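Local coordinates for protein aldo-keto reductase family 1, member B4 (Aldose reductase) (Schistosoma japonicum, PDB 4HBK) that probably reduces aldehydes, sugars such as glucose among them, to alcohols with NADPH, as aldose reductases of the aldo-keto reductase family do, at residues 120-125 and 179-184; 141-146 and 173-178; 273-278 and 301-306; 267-272 and 307-312. All coordinates share one frame; numbering follows the deposited sequence.

Contact 1: 120-125 and 179-184; sequences EHVRKA and EKLVDE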
# COMPACT_ATOMS: atom_id res chain seq x y z
N GLU A 120 12.98 12.37 15.70
CA GLU A 120 14.26 11.79 16.11
C GLU A 120 14.34 10.27 15.90
O GLU A 120 15.41 9.68 16.03
CB GLU A 120 14.58 12.16 17.57
CG GLU A 120 13.67 11.52 18.62
CD GLU A 120 12.51 12.42 19.04
OE1 GLU A 120 12.03 13.24 18.21
OE2 GLU A 120 12.09 12.30 20.21
N HIS A 121 13.21 9.64 15.57
CA HIS A 121 13.16 8.19 15.40
C HIS A 121 13.01 7.72 13.95
O HIS A 121 13.26 6.55 13.64
CB HIS A 121 12.02 7.60 16.23
CG HIS A 121 12.19 7.79 17.71
ND1 HIS A 121 11.19 8.30 18.51
CD2 HIS A 121 13.24 7.55 18.53
CE1 HIS A 121 11.62 8.37 19.76
NE2 HIS A 121 12.85 7.92 19.79
N VAL A 122 12.58 8.61 13.06
CA VAL A 122 12.31 8.24 11.67
C VAL A 122 13.51 7.57 10.98
O VAL A 122 13.37 6.52 10.36
CB VAL A 122 11.84 9.44 10.85
CG1 VAL A 122 11.66 9.05 9.40
CG2 VAL A 122 10.54 10.00 11.42
N ARG A 123 14.70 8.16 11.10
CA ARG A 123 15.89 7.65 10.41
C ARG A 123 16.22 6.22 10.80
O ARG A 123 16.44 5.36 9.93
CB ARG A 123 17.10 8.56 10.70
CG ARG A 123 18.46 7.96 10.30
CD ARG A 123 18.58 7.81 8.80
NE ARG A 123 18.26 9.06 8.14
CZ ARG A 123 19.15 9.83 7.51
NH1 ARG A 123 20.42 9.45 7.44
NH2 ARG A 123 18.75 10.96 6.94
N LYS A 124 16.25 5.95 12.09
CA LYS A 124 16.60 4.62 12.56
C LYS A 124 15.58 3.58 12.13
O LYS A 124 15.94 2.45 11.82
CB LYS A 124 16.79 4.60 14.09
CG LYS A 124 18.01 5.41 14.55
CD LYS A 124 18.31 5.23 16.04
CE LYS A 124 19.59 5.96 16.45
NZ LYS A 124 20.82 5.41 15.79
N ALA A 125 14.30 3.96 12.10
CA ALA A 125 13.27 3.02 11.70
C ALA A 125 13.47 2.63 10.24
O ALA A 125 13.35 1.47 9.87
CB ALA A 125 11.89 3.61 11.91
N GLU A 179 11.68 13.55 4.15
CA GLU A 179 12.29 14.26 3.03
C GLU A 179 13.79 14.07 3.05
O GLU A 179 14.42 13.95 2.00
CB GLU A 179 11.94 15.74 3.09
CG GLU A 179 10.49 15.99 2.80
CD GLU A 179 10.14 17.45 2.86
OE1 GLU A 179 10.73 18.18 3.70
OE2 GLU A 179 9.27 17.87 2.06
N LYS A 180 14.35 14.01 4.26
CA LYS A 180 15.79 13.83 4.40
C LYS A 180 16.23 12.47 3.90
O LYS A 180 17.34 12.31 3.39
CB LYS A 180 16.22 14.01 5.86
CG LYS A 180 16.14 15.42 6.37
CD LYS A 180 16.66 15.48 7.80
CE LYS A 180 16.47 16.86 8.41
NZ LYS A 180 16.65 16.81 9.90
N LEU A 181 15.35 11.48 4.03
CA LEU A 181 15.65 10.14 3.53
C LEU A 181 15.84 10.18 2.02
O LEU A 181 16.67 9.46 1.46
CB LEU A 181 14.52 9.16 3.89
CG LEU A 181 14.30 8.93 5.39
CD1 LEU A 181 13.05 8.10 5.64
CD2 LEU A 181 15.53 8.27 6.04
N VAL A 182 15.06 11.03 1.36
CA VAL A 182 15.20 11.20 -0.08
C VAL A 182 16.53 11.93 -0.39
O VAL A 182 17.29 11.50 -1.26
CB VAL A 182 14.02 12.00 -0.68
CG1 VAL A 182 14.27 12.32 -2.16
CG2 VAL A 182 12.73 11.22 -0.53
N ASP A 183 16.79 13.03 0.32
CA ASP A 183 18.04 13.77 0.18
C ASP A 183 19.26 12.84 0.24
O ASP A 183 20.21 12.98 -0.52
CB ASP A 183 18.19 14.84 1.26
CG ASP A 183 17.15 15.96 1.15
OD1 ASP A 183 16.50 16.12 0.09
OD2 ASP A 183 16.97 16.70 2.14
N GLU A 184 19.22 11.88 1.17
CA GLU A 184 20.35 11.01 1.46
C GLU A 184 20.43 9.78 0.57
O GLU A 184 21.37 9.01 0.67
CB GLU A 184 20.27 10.54 2.91
CG GLU A 184 20.25 11.65 3.93
CD GLU A 184 21.59 11.82 4.60
OE1 GLU A 184 22.45 12.53 4.04
OE2 GLU A 184 21.78 11.25 5.70
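Helices 120-125 and 179-183, which meet through Arg123 and Leu181, run in broadly the same direction with their axes 46° apart and 10.7 Å from each other at closest approach. At that spacing the backbones stay apart and side chains bridge the gap. Arg123 does most of the work. Its chain leaves with CG anti to the backbone N (chi1 167°) and then bends twice, which carries the guanidinium across to Glu184. There NH1 donates to Glu184 OE2 over 2.8 Å, the carboxylate oxygen lying in the guanidinium plane and using its anti lone pair. NH2 adds a weak second bond to the same oxygen; the guanidinium and carboxylate planes are 42° apart. Beneath this salt bridge the shaft of the arginine runs alongside Leu181, the two chains heading opposite ways, with NE 3.5 Å from the leucine CD2. The other methyl of the leucine, CD1, meets Val122 CG1 at 4.1 Å. Lys180 sends its amine to Glu177 instead. Outward lies the ion pair, at the surface on the Glu184 side; inward, Leu181 continues onto Tyr141 of strand 138-143 and Val187 of strand 187-193, so the neighbouring helices close over the barrel wall.

Contact 2: 141-146 and 173-178; sequences YLIHWP and DTWKEM
Apolar packing joins Tyr141 and Ile143 of the strand to Thr174, Trp175 and Met178 of the helix, and no hydrogen bond crosses between the two segments. Ile143 and Met178 carry most of it. The isoleucine CG1 lies anti to the carbonyl carbon (chi1 -56°) and the chain then runs on extended, so that the terminal CD1 arrives between two helical residues: it is 3.9 Å from CG2 of Thr174 and 4.0 Å from CE3 of Trp175, which it meets at the edge of the indole, in the ring plane. CG1 of the same isoleucine also touches the Met178 methyl.

This is the strand-helix interface of a beta-alpha unit in the (beta/alpha)8 barrel of aldo-keto reductases: strand 138-143 belongs to the parallel barrel wall, and helix 171-183 runs back outside it, the two short segments being antiparallel within a few degrees (173°). Leu142, between the two residues that face the helix, points away from it, to the barrel interior. Beyond the strand's C-terminal end follows His144, predicted to bind substrate.

The sulfur contact is of the Met-aromatic kind. Met178, bent at both chi2 and chi3, crosses the Tyr141 side chain at about a right angle; SD stands 4.9 Å from the ring centroid, obliquely placed, while CE lies 3.7 Å from CD2.

Two polar side-chain atoms here are bonded outside the contact. Thr174 OG1 bonds to the carbonyl oxygen of Phe117, and the indole NE1 of Trp175 to that of Ile209, which ties the far side of the ring to the loop after helix 197-206.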
# COMPACT_ATOMS: atom_id res chain seq x y z
N TYR A 141 8.56 4.80 0.49
CA TYR A 141 8.41 4.72 1.94
C TYR A 141 7.24 5.59 2.34
O TYR A 141 7.25 6.80 2.11
CB TYR A 141 9.70 5.21 2.61
CG TYR A 141 9.92 4.76 4.05
CD1 TYR A 141 9.66 3.44 4.45
CD2 TYR A 141 10.45 5.64 4.99
CE1 TYR A 141 9.90 3.03 5.78
CE2 TYR A 141 10.70 5.24 6.30
CZ TYR A 141 10.43 3.95 6.69
OH TYR A 141 10.68 3.59 8.00
N LEU A 142 6.22 4.97 2.93
CA LEU A 142 4.97 5.65 3.25
C LEU A 142 4.82 5.86 4.74
O LEU A 142 5.21 5.01 5.54
CB LEU A 142 3.79 4.79 2.80
CG LEU A 142 3.74 4.32 1.36
CD1 LEU A 142 2.44 3.57 1.12
CD2 LEU A 142 3.87 5.52 0.41
N ILE A 143 4.21 6.97 5.13
CA ILE A 143 3.73 7.07 6.50
C ILE A 143 2.50 6.17 6.64
O ILE A 143 1.50 6.35 5.94
CB ILE A 143 3.39 8.51 6.87
CG1 ILE A 143 4.62 9.41 6.65
CG2 ILE A 143 2.93 8.59 8.32
CD1 ILE A 143 4.44 10.83 7.13
N HIS A 144 2.57 5.18 7.53
CA HIS A 144 1.56 4.11 7.55
C HIS A 144 0.16 4.61 7.92
O HIS A 144 -0.83 4.16 7.34
CB HIS A 144 1.98 2.99 8.50
CG HIS A 144 1.45 1.65 8.13
ND1 HIS A 144 2.23 0.51 8.17
CD2 HIS A 144 0.22 1.25 7.73
CE1 HIS A 144 1.49 -0.53 7.81
NE2 HIS A 144 0.27 -0.11 7.54
N TRP A 145 0.09 5.53 8.88
CA TRP A 145 -1.15 6.13 9.39
C TRP A 145 -0.84 7.58 9.76
O TRP A 145 0.32 7.92 9.98
CB TRP A 145 -1.65 5.39 10.65
CG TRP A 145 -2.22 4.02 10.37
CD1 TRP A 145 -1.55 2.84 10.42
CD2 TRP A 145 -3.57 3.70 10.01
NE1 TRP A 145 -2.40 1.79 10.10
CE2 TRP A 145 -3.64 2.30 9.85
CE3 TRP A 145 -4.72 4.47 9.82
CZ2 TRP A 145 -4.82 1.65 9.48
CZ3 TRP A 145 -5.89 3.82 9.45
CH2 TRP A 145 -5.93 2.42 9.28
N PRO A 146 -1.88 8.43 9.81
CA PRO A 146 -1.81 9.80 10.35
C PRO A 146 -1.91 9.87 11.89
O PRO A 146 -1.98 10.98 12.46
CB PRO A 146 -3.02 10.51 9.74
CG PRO A 146 -3.85 9.43 9.07
CD PRO A 146 -3.22 8.10 9.31
N ASP A 173 6.07 17.62 10.55
CA ASP A 173 7.34 17.36 11.22
C ASP A 173 7.89 15.97 10.88
O ASP A 173 9.09 15.81 10.64
CB ASP A 173 7.20 17.49 12.74
CG ASP A 173 6.86 18.91 13.19
OD1 ASP A 173 6.83 19.84 12.34
OD2 ASP A 173 6.63 19.10 14.39
N THR A 174 7.02 14.97 10.86
CA THR A 174 7.45 13.64 10.44
C THR A 174 7.89 13.72 8.98
O THR A 174 8.91 13.16 8.59
CB THR A 174 6.35 12.60 10.58
OG1 THR A 174 5.92 12.56 11.95
CG2 THR A 174 6.87 11.21 10.18
N TRP A 175 7.13 14.47 8.18
CA TRP A 175 7.42 14.55 6.76
C TRP A 175 8.80 15.14 6.49
O TRP A 175 9.49 14.71 5.56
CB TRP A 175 6.35 15.34 6.01
CG TRP A 175 6.49 15.26 4.53
CD1 TRP A 175 7.02 16.21 3.70
CD2 TRP A 175 6.11 14.16 3.69
NE1 TRP A 175 6.98 15.78 2.40
CE2 TRP A 175 6.42 14.53 2.36
CE3 TRP A 175 5.53 12.91 3.92
CZ2 TRP A 175 6.18 13.69 1.28
CZ3 TRP A 175 5.29 12.08 2.85
CH2 TRP A 175 5.62 12.47 1.54
N LYS A 176 9.20 16.12 7.29
CA LYS A 176 10.52 16.72 7.11
C LYS A 176 11.60 15.65 7.19
O LYS A 176 12.54 15.66 6.39
CB LYS A 176 10.78 17.84 8.13
CG LYS A 176 10.24 19.18 7.70
CD LYS A 176 11.09 20.33 8.22
CE LYS A 176 10.66 20.75 9.62
NZ LYS A 176 9.20 21.03 9.65
N GLU A 177 11.46 14.72 8.13
CA GLU A 177 12.43 13.64 8.24
C GLU A 177 12.34 12.68 7.07
O GLU A 177 13.35 12.11 6.65
CB GLU A 177 12.26 12.88 9.56
CG GLU A 177 12.84 13.59 10.75
CD GLU A 177 14.31 13.91 10.56
OE1 GLU A 177 14.66 15.09 10.73
OE2 GLU A 177 15.11 13.00 10.24
N MET A 178 11.13 12.49 6.54
CA MET A 178 10.95 11.62 5.38
C MET A 178 11.71 12.23 4.21
O MET A 178 12.30 11.53 3.39
CB MET A 178 9.47 11.46 5.02
CG MET A 178 8.62 10.76 6.08
SD MET A 178 8.93 9.00 6.18
CE MET A 178 8.10 8.44 4.68

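Contact 3: 273-278 and 301-306; sequences PAQVLL and NFQVFD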
# COMPACT_ATOMS: atom_id res chain seq x y z
N PRO A 273 -13.36 -13.98 -10.97
CA PRO A 273 -13.87 -12.85 -10.21
C PRO A 273 -12.75 -11.93 -9.68
O PRO A 273 -12.84 -10.72 -9.83
CB PRO A 273 -14.60 -13.52 -9.05
CG PRO A 273 -15.07 -14.81 -9.62
CD PRO A 273 -13.95 -15.25 -10.52
N ALA A 274 -11.71 -12.51 -9.07
CA ALA A 274 -10.62 -11.70 -8.55
C ALA A 274 -9.99 -10.89 -9.67
O ALA A 274 -9.61 -9.74 -9.48
CB ALA A 274 -9.57 -12.59 -7.89
N GLN A 275 -9.91 -11.50 -10.84
CA GLN A 275 -9.31 -10.84 -11.99
C GLN A 275 -10.16 -9.65 -12.48
O GLN A 275 -9.61 -8.61 -12.88
CB GLN A 275 -9.06 -11.86 -13.11
CG GLN A 275 -7.81 -12.69 -12.85
CD GLN A 275 -7.77 -14.00 -13.64
OE1 GLN A 275 -8.67 -14.29 -14.43
NE2 GLN A 275 -6.72 -14.79 -13.43
N VAL A 276 -11.48 -9.79 -12.42
CA VAL A 276 -12.37 -8.68 -12.75
C VAL A 276 -12.25 -7.56 -11.72
O VAL A 276 -12.19 -6.38 -12.09
CB VAL A 276 -13.84 -9.13 -12.82
CG1 VAL A 276 -14.77 -7.93 -12.89
CG2 VAL A 276 -14.04 -10.04 -14.03
N LEU A 277 -12.19 -7.92 -10.44
CA LEU A 277 -12.09 -6.93 -9.36
C LEU A 277 -10.81 -6.09 -9.45
O LEU A 277 -10.82 -4.88 -9.20
CB LEU A 277 -12.18 -7.62 -7.98
CG LEU A 277 -13.55 -8.24 -7.64
CD1 LEU A 277 -13.52 -9.09 -6.38
CD2 LEU A 277 -14.61 -7.14 -7.52
N LEU A 278 -9.70 -6.73 -9.80
CA LEU A 278 -8.44 -6.03 -9.98
C LEU A 278 -8.42 -5.17 -11.25
O LEU A 278 -7.92 -4.05 -11.24
CB LEU A 278 -7.28 -7.02 -10.00
CG LEU A 278 -7.04 -7.76 -8.68
CD1 LEU A 278 -6.02 -8.84 -8.84
CD2 LEU A 278 -6.58 -6.77 -7.63
N ASN A 301 -3.97 -13.62 -9.63
CA ASN A 301 -4.03 -12.16 -9.49
C ASN A 301 -3.22 -11.43 -10.56
O ASN A 301 -3.49 -10.27 -10.88
CB ASN A 301 -3.56 -11.72 -8.10
CG ASN A 301 -4.53 -12.10 -7.00
OD1 ASN A 301 -5.68 -12.44 -7.27
ND2 ASN A 301 -4.08 -12.04 -5.74
N PHE A 302 -2.22 -12.11 -11.12
CA PHE A 302 -1.31 -11.46 -12.06
C PHE A 302 -1.83 -11.49 -13.50
O PHE A 302 -1.37 -10.73 -14.34
CB PHE A 302 0.08 -12.10 -11.97
CG PHE A 302 1.18 -11.33 -12.67
CD1 PHE A 302 1.68 -10.16 -12.12
CD2 PHE A 302 1.73 -11.79 -13.86
CE1 PHE A 302 2.70 -9.44 -12.76
CE2 PHE A 302 2.75 -11.10 -14.50
CZ PHE A 302 3.23 -9.92 -13.96
N GLN A 303 -2.80 -12.35 -13.79
CA GLN A 303 -3.28 -12.48 -15.16
C GLN A 303 -4.43 -11.50 -15.43
O GLN A 303 -5.56 -11.91 -15.66
CB GLN A 303 -3.75 -13.91 -15.46
CG GLN A 303 -2.92 -15.02 -14.81
CD GLN A 303 -1.45 -14.98 -15.19
OE1 GLN A 303 -1.09 -14.65 -16.33
NE2 GLN A 303 -0.58 -15.30 -14.24
N VAL A 304 -4.12 -10.21 -15.40
CA VAL A 304 -5.15 -9.19 -15.51
C VAL A 304 -4.85 -8.17 -16.61
O VAL A 304 -5.39 -7.06 -16.60
CB VAL A 304 -5.32 -8.42 -14.19
CG1 VAL A 304 -5.92 -9.31 -13.12
CG2 VAL A 304 -3.97 -7.88 -13.72
N PHE A 305 -3.99 -8.54 -17.56
CA PHE A 305 -3.52 -7.58 -18.56
C PHE A 305 -3.88 -7.97 -19.99
O PHE A 305 -3.27 -7.47 -20.94
CB PHE A 305 -2.01 -7.38 -18.46
CG PHE A 305 -1.56 -6.81 -17.16
CD1 PHE A 305 -1.82 -5.48 -16.84
CD2 PHE A 305 -0.88 -7.59 -16.23
CE1 PHE A 305 -1.42 -4.95 -15.64
CE2 PHE A 305 -0.48 -7.07 -15.02
CZ PHE A 305 -0.75 -5.74 -14.72
N ASP A 306 -4.87 -8.85 -20.16
CA ASP A 306 -5.23 -9.31 -21.50
C ASP A 306 -6.73 -9.20 -21.80
O ASP A 306 -7.26 -9.93 -22.62
CB ASP A 306 -4.76 -10.74 -21.72
CG ASP A 306 -5.41 -11.72 -20.77
OD1 ASP A 306 -6.15 -11.28 -19.86
OD2 ASP A 306 -5.17 -12.94 -20.92
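Gln275, Asn301 and Leu278 bury the largest areas where helix 273-278 packs against the weakly bonded last part of helix 295-302 and the loop after it, with Val304 close behind. Gln275 lies alongside Gln303, the two side chains pointing the same way but with their amide planes turned 75° apart. No hydrogen bond links them: NE2 of Gln275 passes 3.7 Å from CB of Gln303, and its amide carbon CD lies equally near the Gln303 carbonyl oxygen. The amide is instead held at both ends by other backbone groups, NE2 donating to the carbonyl oxygen of Glu300 and OE1 accepting from the backbone N of Thr272, which should fix its rotation.

Leu278, about one helical turn on, presents CD1 to Asn301, 3.6 Å from the backbone O and 3.9 Å from CB. The asparagine's CB bond leads away from the helix, yet with CG anti to the carbonyl carbon (chi1 -70°) its OD1 returns to lie 3.9 Å from CB of Ala274. Between the glutamine and the leucine sits Val304, whose CG1 is 3.9 Å from Gln275 CG and 4.1 Å from Leu278 CB.

An inverse gamma turn centred on Gln303 bends the chain here. In the aldo-keto reductase barrel the contact packs together the helices that precede and follow strand 287-288, the last strand of the wall.

Contact 4: 267-272 and 307-312; sequences HRHKKT and FQLSNE
Phe307 meets both Lys271 and His269, the lysine over one face of its ring and the histidine beside CD2. Lys271 CG stands 3.9 Å from the ring centroid and only 3° off the normal, a CH-pi contact, and bends at chi2 and chi3 bring CE back down to 3.7 Å from CE1. CD2 of the phenylalanine in turn lies over the imidazole face, 3.8 Å from CG; the two rings are oblique, their planes 56° apart and their centroids 5.4 Å from each other. The same imidazole also touches Leu309, NE2 and CD2 of the histidine each lying 3.8 Å from the leucine CD2.

His269 lies in the last turn of helix 260-269, and Lys271 in the link that follows, just past Lys270, whose positive phi closes a Schellman motif. Thr272 then caps helix 273-283, and Ser310 helix 311-319. As in other aldo-keto reductases, helices 260-269 and 311-319 are probably the two added to the eightfold barrel.

Further out, the Lys271 amine reaches past the ring to Asp306 and to the carbonyl oxygen of Gln303. His269 NE2 is hydrogen-bonded to Glu313, whose carboxylate also accepts from the backbone N of Ser310 and forms a salt bridge with Arg268.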
# COMPACT_ATOMS: atom_id res chain seq x y z
N HIS A 267 -17.63 -14.08 -16.16
CA HIS A 267 -18.05 -15.08 -17.12
C HIS A 267 -17.99 -14.54 -18.54
O HIS A 267 -17.52 -15.23 -19.46
CB HIS A 267 -19.48 -15.56 -16.85
CG HIS A 267 -19.95 -16.61 -17.81
ND1 HIS A 267 -19.36 -17.85 -17.91
CD2 HIS A 267 -20.95 -16.59 -18.73
CE1 HIS A 267 -19.97 -18.56 -18.84
NE2 HIS A 267 -20.94 -17.81 -19.36
N ARG A 268 -18.46 -13.31 -18.72
CA ARG A 268 -18.50 -12.71 -20.03
C ARG A 268 -17.10 -12.63 -20.63
O ARG A 268 -16.91 -12.86 -21.83
CB ARG A 268 -19.12 -11.31 -19.95
CG ARG A 268 -19.24 -10.59 -21.28
CD ARG A 268 -19.98 -9.28 -21.07
NE ARG A 268 -21.20 -9.50 -20.29
CZ ARG A 268 -21.68 -8.64 -19.39
NH1 ARG A 268 -21.03 -7.51 -19.14
NH2 ARG A 268 -22.80 -8.92 -18.73
N HIS A 269 -16.13 -12.31 -19.79
CA HIS A 269 -14.75 -12.16 -20.26
C HIS A 269 -13.94 -13.45 -20.13
O HIS A 269 -12.77 -13.48 -20.51
CB HIS A 269 -14.06 -11.03 -19.50
CG HIS A 269 -14.57 -9.66 -19.84
ND1 HIS A 269 -14.17 -8.97 -20.96
CD2 HIS A 269 -15.46 -8.86 -19.20
CE1 HIS A 269 -14.78 -7.80 -21.00
NE2 HIS A 269 -15.57 -7.71 -19.94
N LYS A 270 -14.55 -14.50 -19.59
CA LYS A 270 -13.84 -15.75 -19.34
C LYS A 270 -12.61 -15.52 -18.46
O LYS A 270 -11.52 -16.02 -18.75
CB LYS A 270 -13.43 -16.42 -20.65
CG LYS A 270 -14.62 -16.93 -21.44
CD LYS A 270 -14.37 -16.87 -22.93
CE LYS A 270 -15.69 -16.87 -23.69
NZ LYS A 270 -15.48 -16.87 -25.16
N LYS A 271 -12.81 -14.75 -17.39
CA LYS A 271 -11.77 -14.53 -16.40
C LYS A 271 -12.39 -14.86 -15.06
O LYS A 271 -13.59 -15.08 -14.97
CB LYS A 271 -11.30 -13.07 -16.42
CG LYS A 271 -10.85 -12.54 -17.78
CD LYS A 271 -9.49 -13.09 -18.19
CE LYS A 271 -8.41 -12.70 -17.18
NZ LYS A 271 -7.05 -13.05 -17.67
N THR A 272 -11.56 -14.87 -14.02
CA THR A 272 -12.04 -15.12 -12.67
C THR A 272 -12.51 -13.84 -11.99
O THR A 272 -12.10 -12.73 -12.38
CB THR A 272 -10.95 -15.72 -11.78
OG1 THR A 272 -9.98 -14.71 -11.47
CG2 THR A 272 -10.27 -16.91 -12.49
N PHE A 307 -7.39 -8.26 -21.14
CA PHE A 307 -8.79 -7.98 -21.41
C PHE A 307 -9.12 -6.60 -20.91
O PHE A 307 -8.32 -5.96 -20.22
CB PHE A 307 -9.71 -9.03 -20.76
CG PHE A 307 -9.85 -8.88 -19.26
CD1 PHE A 307 -8.79 -9.12 -18.41
CD2 PHE A 307 -11.08 -8.53 -18.70
CE1 PHE A 307 -8.93 -9.01 -17.03
CE2 PHE A 307 -11.23 -8.42 -17.32
CZ PHE A 307 -10.15 -8.66 -16.48
N GLN A 308 -10.31 -6.13 -21.25
CA GLN A 308 -10.74 -4.79 -20.89
C GLN A 308 -12.21 -4.82 -20.48
O GLN A 308 -13.06 -5.37 -21.19
CB GLN A 308 -10.52 -3.83 -22.06
CG GLN A 308 -10.81 -2.36 -21.73
CD GLN A 308 -9.56 -1.50 -21.71
OE1 GLN A 308 -9.19 -0.94 -20.67
NE2 GLN A 308 -8.91 -1.37 -22.87
N LEU A 309 -12.51 -4.24 -19.33
CA LEU A 309 -13.88 -4.03 -18.92
C LEU A 309 -14.44 -2.85 -19.72
O LEU A 309 -13.75 -1.85 -19.92
CB LEU A 309 -13.96 -3.74 -17.42
CG LEU A 309 -13.51 -4.85 -16.47
CD1 LEU A 309 -13.73 -4.44 -15.01
CD2 LEU A 309 -14.25 -6.16 -16.76
N SER A 310 -15.68 -2.98 -20.17
CA SER A 310 -16.34 -1.91 -20.90
C SER A 310 -16.84 -0.84 -19.94
O SER A 310 -16.91 -1.07 -18.73
CB SER A 310 -17.53 -2.46 -21.68
OG SER A 310 -18.55 -2.85 -20.77
N ASN A 311 -17.19 0.33 -20.47
CA ASN A 311 -17.73 1.41 -19.65
C ASN A 311 -18.97 0.99 -18.85
O ASN A 311 -19.15 1.39 -17.70
CB ASN A 311 -18.05 2.64 -20.53
CG ASN A 311 -16.79 3.32 -21.10
OD1 ASN A 311 -16.80 3.80 -22.24
ND2 ASN A 311 -15.72 3.36 -20.32
N GLU A 312 -19.83 0.18 -19.47
CA GLU A 312 -21.05 -0.27 -18.81
C GLU A 312 -20.72 -1.21 -17.66
O GLU A 312 -21.31 -1.14 -16.59
CB GLU A 312 -21.98 -0.96 -19.81
CG GLU A 312 -23.32 -1.40 -19.21
CD GLU A 312 -24.31 -1.86 -20.28
OE1 GLU A 312 -25.27 -2.59 -19.94
OE2 GLU A 312 -24.14 -1.49 -21.47

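How the contacts relate
From the N terminus, contact 1 opens first, at helix 119-133, and closes on helix 171-183; the shorter loop of contact 2, from strand 138-143 to that same helix, falls wholly within it. The two touch, Val122 packing on Glu177 and Thr174, so strand and helices form one block of the barrel wall. Contacts 3 and 4 follow in series later in the chain, on the opposite side of its centre. Contact 4, the outer loop, ties helix 260-269 to the lead-in of helix 311-319; contact 3, the inner, ties helix 273-283 to the region after helix 295-302. They meet where Gln275 O packs on Phe307 CZ. Centres of contacts 1 and 4 are about 44 Å apart.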